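Local atomic coordinates of glycerol dehydratase (Clostridium butyricum, PDB entry 1R9D), a protein that probably catalyses the B12-independent dehydration of glycerol to 3-hydroxypropionaldehyde by glycyl-radical chemistry. Residues G155-Y158 and G163-S166; E443-S448 and N507-A512. All coordinates share one frame; numbering follows the deposited sequence.

Contact 1: residues G155-Y158 and G163-S166; sequences GNYY and GHVS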
loop_
_atom_site.group_PDB
_atom_site.type_symbol
_atom_site.label_atom_id
_atom_site.label_comp_id
_atom_site.label_asym_id
_atom_site.label_seq_id
_atom_site.Cartn_x
_atom_site.Cartn_y
_atom_site.Cartn_z
ATOM N N GLY A 155 18.848 -3.003 13.481
ATOM C CA GLY A 155 17.961 -3.960 14.116
ATOM C C GLY A 155 16.814 -3.428 14.957
ATOM O O GLY A 155 15.741 -4.034 14.988
ATOM N N ASN A 156 17.012 -2.297 15.627
ATOM C CA ASN A 156 15.982 -1.756 16.508
ATOM C C ASN A 156 14.556 -1.751 15.944
ATOM O O ASN A 156 13.668 -2.388 16.516
ATOM C CB ASN A 156 16.370 -0.349 16.986
ATOM C CG ASN A 156 15.624 0.066 18.243
ATOM O OD1 ASN A 156 15.031 -0.772 18.934
ATOM N ND2 ASN A 156 15.657 1.358 18.558
ATOM N N TYR A 157 14.336 -1.057 14.830
ATOM C CA TYR A 157 12.998 -0.978 14.233
ATOM C C TYR A 157 12.718 -2.130 13.265
ATOM O O TYR A 157 11.615 -2.252 12.712
ATOM C CB TYR A 157 12.834 0.369 13.515
ATOM C CG TYR A 157 13.004 1.585 14.411
ATOM C CD1 TYR A 157 13.324 2.829 13.867
ATOM C CD2 TYR A 157 12.849 1.496 15.798
ATOM C CE1 TYR A 157 13.488 3.950 14.672
ATOM C CE2 TYR A 157 13.012 2.621 16.617
ATOM C CZ TYR A 157 13.333 3.845 16.041
ATOM O OH TYR A 157 13.501 4.970 16.821
ATOM N N TYR A 158 13.722 -2.975 13.073
ATOM C CA TYR A 158 13.615 -4.127 12.194
ATOM C C TYR A 158 12.944 -5.285 12.932
ATOM O O TYR A 158 11.998 -5.887 12.429
ATOM C CB TYR A 158 15.010 -4.561 11.729
ATOM C CG TYR A 158 15.020 -5.747 10.789
ATOM C CD1 TYR A 158 14.763 -5.589 9.426
ATOM C CD2 TYR A 158 15.277 -7.034 11.266
ATOM C CE1 TYR A 158 14.765 -6.688 8.560
ATOM C CE2 TYR A 158 15.279 -8.138 10.409
ATOM C CZ TYR A 158 15.021 -7.955 9.058
ATOM O OH TYR A 158 15.007 -9.036 8.203
ATOM N N GLY A 163 8.113 3.217 18.376
ATOM C CA GLY A 163 8.060 3.948 19.628
ATOM C C GLY A 163 8.796 5.273 19.501
ATOM O O GLY A 163 8.575 6.013 18.539
ATOM N N HIS A 164 9.663 5.567 20.470
ATOM C CA HIS A 164 10.448 6.808 20.498
ATOM C C HIS A 164 9.574 8.020 20.253
ATOM O O HIS A 164 9.744 8.758 19.273
ATOM C CB HIS A 164 11.576 6.745 19.466
ATOM C CG HIS A 164 12.630 5.745 19.812
ATOM N ND1 HIS A 164 12.391 4.388 19.818
ATOM C CD2 HIS A 164 13.896 5.908 20.267
ATOM C CE1 HIS A 164 13.463 3.757 20.265
ATOM N NE2 HIS A 164 14.389 4.656 20.544
ATOM N N VAL A 165 8.654 8.242 21.179
ATOM C CA VAL A 165 7.708 9.329 21.036
ATOM C C VAL A 165 7.093 9.728 22.370
ATOM O O VAL A 165 6.992 8.915 23.289
ATOM C CB VAL A 165 6.580 8.876 20.063
ATOM C CG1 VAL A 165 5.905 7.627 20.624
ATOM C CG2 VAL A 165 5.553 9.981 19.855
ATOM N N SER A 166 6.722 10.998 22.478
ATOM C CA SER A 166 6.037 11.502 23.656
ATOM C C SER A 166 4.732 12.043 23.077
ATOM O O SER A 166 4.732 13.069 22.392
ATOM C CB SER A 166 6.818 12.629 24.328
ATOM O OG SER A 166 6.126 13.081 25.483
#
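The phenol oxygen of Tyr-157 is hydrogen-bonded to the backbone N of Asp-447 and rests over one face of the His-164 imidazole, 3.2 Å from atom CG of that ring. The oxygen lies toward the rim of the imidazole rather than over its centre. Behind it the two aromatic groups form an offset edge-to-face pair, with planes 75° apart and centroids 5.4 Å from each other; the edge of Tyr-157 is turned to the histidine face, and Tyr-157 CE2 lies 3.7 Å from His-164 ND1. The tyrosine CG stands beside its own backbone N, opposite the carbonyl carbon (chi1 -59°), a rotation that brings the far end of the ring nearer to the loop than its CB direction alone would suggest. Asn-156, one residue earlier on the helix, meets the same imidazole from another direction, Asn-156 ND2 lying 3.7 Å from His-164 CE1 with the amide steeply inclined to the ring. That nitrogen is itself committed to the carbonyl oxygen of Asp-447. His-164 ND1 is hydrogen-bonded to the Val-162 carbonyl, an orientation in which NE2 meets O2 of a bound glycerol. The loop thus supplies His-164 to the buried glycerol site, with Asn-156 and Tyr-157 of the short helix packed behind it as a second shell, consistent with the active-site position of a pyruvate formate-lyase-like enzyme.

Contact 2: residues E443-S448 and N507-A512; sequences EGWHDS and NCIDIA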
loop_
_atom_site.group_PDB
_atom_site.type_symbol
_atom_site.label_atom_id
_atom_site.label_comp_id
_atom_site.label_asym_id
_atom_site.label_seq_id
_atom_site.Cartn_x
_atom_site.Cartn_y
_atom_site.Cartn_z
ATOM N N GLU A 443 7.236 12.602 14.856
ATOM C CA GLU A 443 7.495 11.191 14.565
ATOM C C GLU A 443 8.995 11.298 14.266
ATOM O O GLU A 443 9.399 11.559 13.133
ATOM C CB GLU A 443 6.740 10.685 13.330
ATOM C CG GLU A 443 7.152 9.260 12.891
ATOM C CD GLU A 443 6.803 8.169 13.913
ATOM O OE1 GLU A 443 6.840 8.446 15.131
ATOM O OE2 GLU A 443 6.508 7.024 13.501
ATOM N N GLY A 444 9.816 11.116 15.296
ATOM C CA GLY A 444 11.254 11.286 15.132
ATOM C C GLY A 444 12.170 10.113 14.838
ATOM O O GLY A 444 13.328 10.341 14.484
ATOM N N TRP A 445 11.695 8.877 14.980
ATOM C CA TRP A 445 12.558 7.721 14.710
ATOM C C TRP A 445 13.937 7.988 15.344
ATOM O O TRP A 445 14.977 7.786 14.718
ATOM C CB TRP A 445 12.685 7.526 13.187
ATOM C CG TRP A 445 11.687 6.543 12.624
ATOM C CD1 TRP A 445 10.346 6.486 12.888
ATOM C CD2 TRP A 445 11.978 5.423 11.784
ATOM N NE1 TRP A 445 9.786 5.386 12.274
ATOM C CE2 TRP A 445 10.768 4.715 11.592
ATOM C CE3 TRP A 445 13.148 4.941 11.180
ATOM C CZ2 TRP A 445 10.695 3.550 10.823
ATOM C CZ3 TRP A 445 13.076 3.776 10.411
ATOM C CH2 TRP A 445 11.856 3.096 10.243
ATOM N N HIS A 446 13.918 8.426 16.600
ATOM C CA HIS A 446 15.127 8.807 17.339
ATOM C C HIS A 446 16.245 7.783 17.607
ATOM O O HIS A 446 17.298 8.146 18.144
ATOM C CB HIS A 446 14.709 9.489 18.641
ATOM C CG HIS A 446 13.903 10.738 18.433
ATOM N ND1 HIS A 446 14.451 11.905 17.940
ATOM C CD2 HIS A 446 12.592 11.000 18.642
ATOM C CE1 HIS A 446 13.512 12.831 17.858
ATOM N NE2 HIS A 446 12.374 12.308 18.277
ATOM N N ASP A 447 16.029 6.514 17.280
ATOM C CA ASP A 447 17.104 5.531 17.435
ATOM C C ASP A 447 16.959 4.501 16.328
ATOM O O ASP A 447 16.736 3.308 16.565
ATOM C CB ASP A 447 17.092 4.853 18.807
ATOM C CG ASP A 447 18.375 4.070 19.065
ATOM O OD1 ASP A 447 19.307 4.180 18.235
ATOM O OD2 ASP A 447 18.467 3.357 20.089
ATOM N N SER A 448 17.096 4.988 15.101
ATOM C CA SER A 448 16.950 4.164 13.913
ATOM C C SER A 448 18.143 3.272 13.586
ATOM O O SER A 448 18.031 2.377 12.751
ATOM C CB SER A 448 16.633 5.057 12.711
ATOM O OG SER A 448 17.736 5.886 12.378
ATOM N N ASN A 507 15.206 3.539 5.578
ATOM C CA ASN A 507 14.050 3.932 4.784
ATOM C C ASN A 507 13.194 2.744 4.345
ATOM O O ASN A 507 11.976 2.872 4.224
ATOM C CB ASN A 507 14.481 4.766 3.571
ATOM C CG ASN A 507 14.874 6.189 3.955
ATOM O OD1 ASN A 507 14.460 6.700 5.000
ATOM N ND2 ASN A 507 15.663 6.840 3.104
ATOM N N CYS A 508 13.823 1.593 4.114
ATOM C CA CYS A 508 13.081 0.399 3.716
ATOM C C CYS A 508 12.242 -0.113 4.888
ATOM O O CYS A 508 11.120 -0.587 4.699
ATOM C CB CYS A 508 14.040 -0.696 3.237
ATOM S SG CYS A 508 14.842 -0.340 1.647
ATOM N N ILE A 509 12.792 -0.008 6.094
ATOM C CA ILE A 509 12.100 -0.431 7.305
ATOM C C ILE A 509 10.949 0.542 7.570
ATOM O O ILE A 509 9.884 0.148 8.051
ATOM C CB ILE A 509 13.072 -0.440 8.505
ATOM C CG1 ILE A 509 14.150 -1.499 8.270
ATOM C CG2 ILE A 509 12.326 -0.724 9.811
ATOM C CD1 ILE A 509 15.305 -1.405 9.258
ATOM N N ASP A 510 11.177 1.812 7.238
ATOM C CA ASP A 510 10.191 2.883 7.408
ATOM C C ASP A 510 8.976 2.556 6.526
ATOM O O ASP A 510 7.825 2.584 6.981
ATOM C CB ASP A 510 10.827 4.215 6.969
ATOM C CG ASP A 510 10.238 5.432 7.676
ATOM O OD1 ASP A 510 9.007 5.492 7.878
ATOM O OD2 ASP A 510 11.022 6.357 8.011
ATOM N N ILE A 511 9.244 2.235 5.265
ATOM C CA ILE A 511 8.187 1.888 4.320
ATOM C C ILE A 511 7.426 0.649 4.791
ATOM O O ILE A 511 6.204 0.589 4.675
ATOM C CB ILE A 511 8.769 1.631 2.907
ATOM C CG1 ILE A 511 9.262 2.951 2.305
ATOM C CG2 ILE A 511 7.707 1.015 1.996
ATOM C CD1 ILE A 511 10.052 2.787 1.012
ATOM N N ALA A 512 8.145 -0.329 5.339
ATOM C CA ALA A 512 7.515 -1.564 5.810
ATOM C C ALA A 512 6.528 -1.337 6.951
ATOM O O ALA A 512 5.444 -1.924 6.959
ATOM C CB ALA A 512 8.584 -2.578 6.231
#
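Ile-509 is the first residue along 507-512 to meet Trp-445, and it does so at the rim of the indole. Its CG2 branch lies 3.9 Å from Trp-445 CH2, while the Ile-509 carbonyl carbon is near the plane of the ring, 3.8 Å from the same CH2. Asp-510 follows and shifts the contact from rim to face. The backbone is met first, with Asp-510 CA 3.3 Å from Trp-445 CH2. The side chain then lies back across the indole, because CG is rotated roughly opposite its own backbone N (chi1 -152°). Carboxylate and ring are stacked with planes only 8° apart, and Asp-510 OD2 stands 3.8 Å above the centre of the ring system. An anion over an aromatic face would ordinarily be a poor match; here Arg-631 forms a salt bridge with OD2 and a cation-pi contact with Trp-445, and probably offsets the charge. Ile-511, next after Asp-510, points away from the tryptophan and packs against Lys-200 of the second subunit. A tryptophan from the loop joining strands 442-443 and 449-452 is thereby packed, within the pyruvate formate-lyase-like fold, against the long helix 484-516, whose other side, with Cys-508 on Ile-199 of the second subunit as well as Ile-511, faces the dimer partner.

Both contacts are buried in the core, their centres 8 Å apart; helix 484-516 of contact 2 also packs on the second subunit. Contact 1 borders the bound glycerol and joins helix 155-159 to its own following loop, whereas contact 2 joins segments distant in sequence, and its Trp-445 lies about 10 Å from the glycerol. The first is an aromatic pair whose polar atoms are bonded to partners outside it; the second rests on an indole with aliphatic and carboxylate neighbours. Asp-447 is the shared residue, and its OD2 shares glycerol O2 with His-164. Tyr-157 also packs edge-to-face with Trp-445 and touches Ile-509, so it lies between the His-164 loop and helix 484-516.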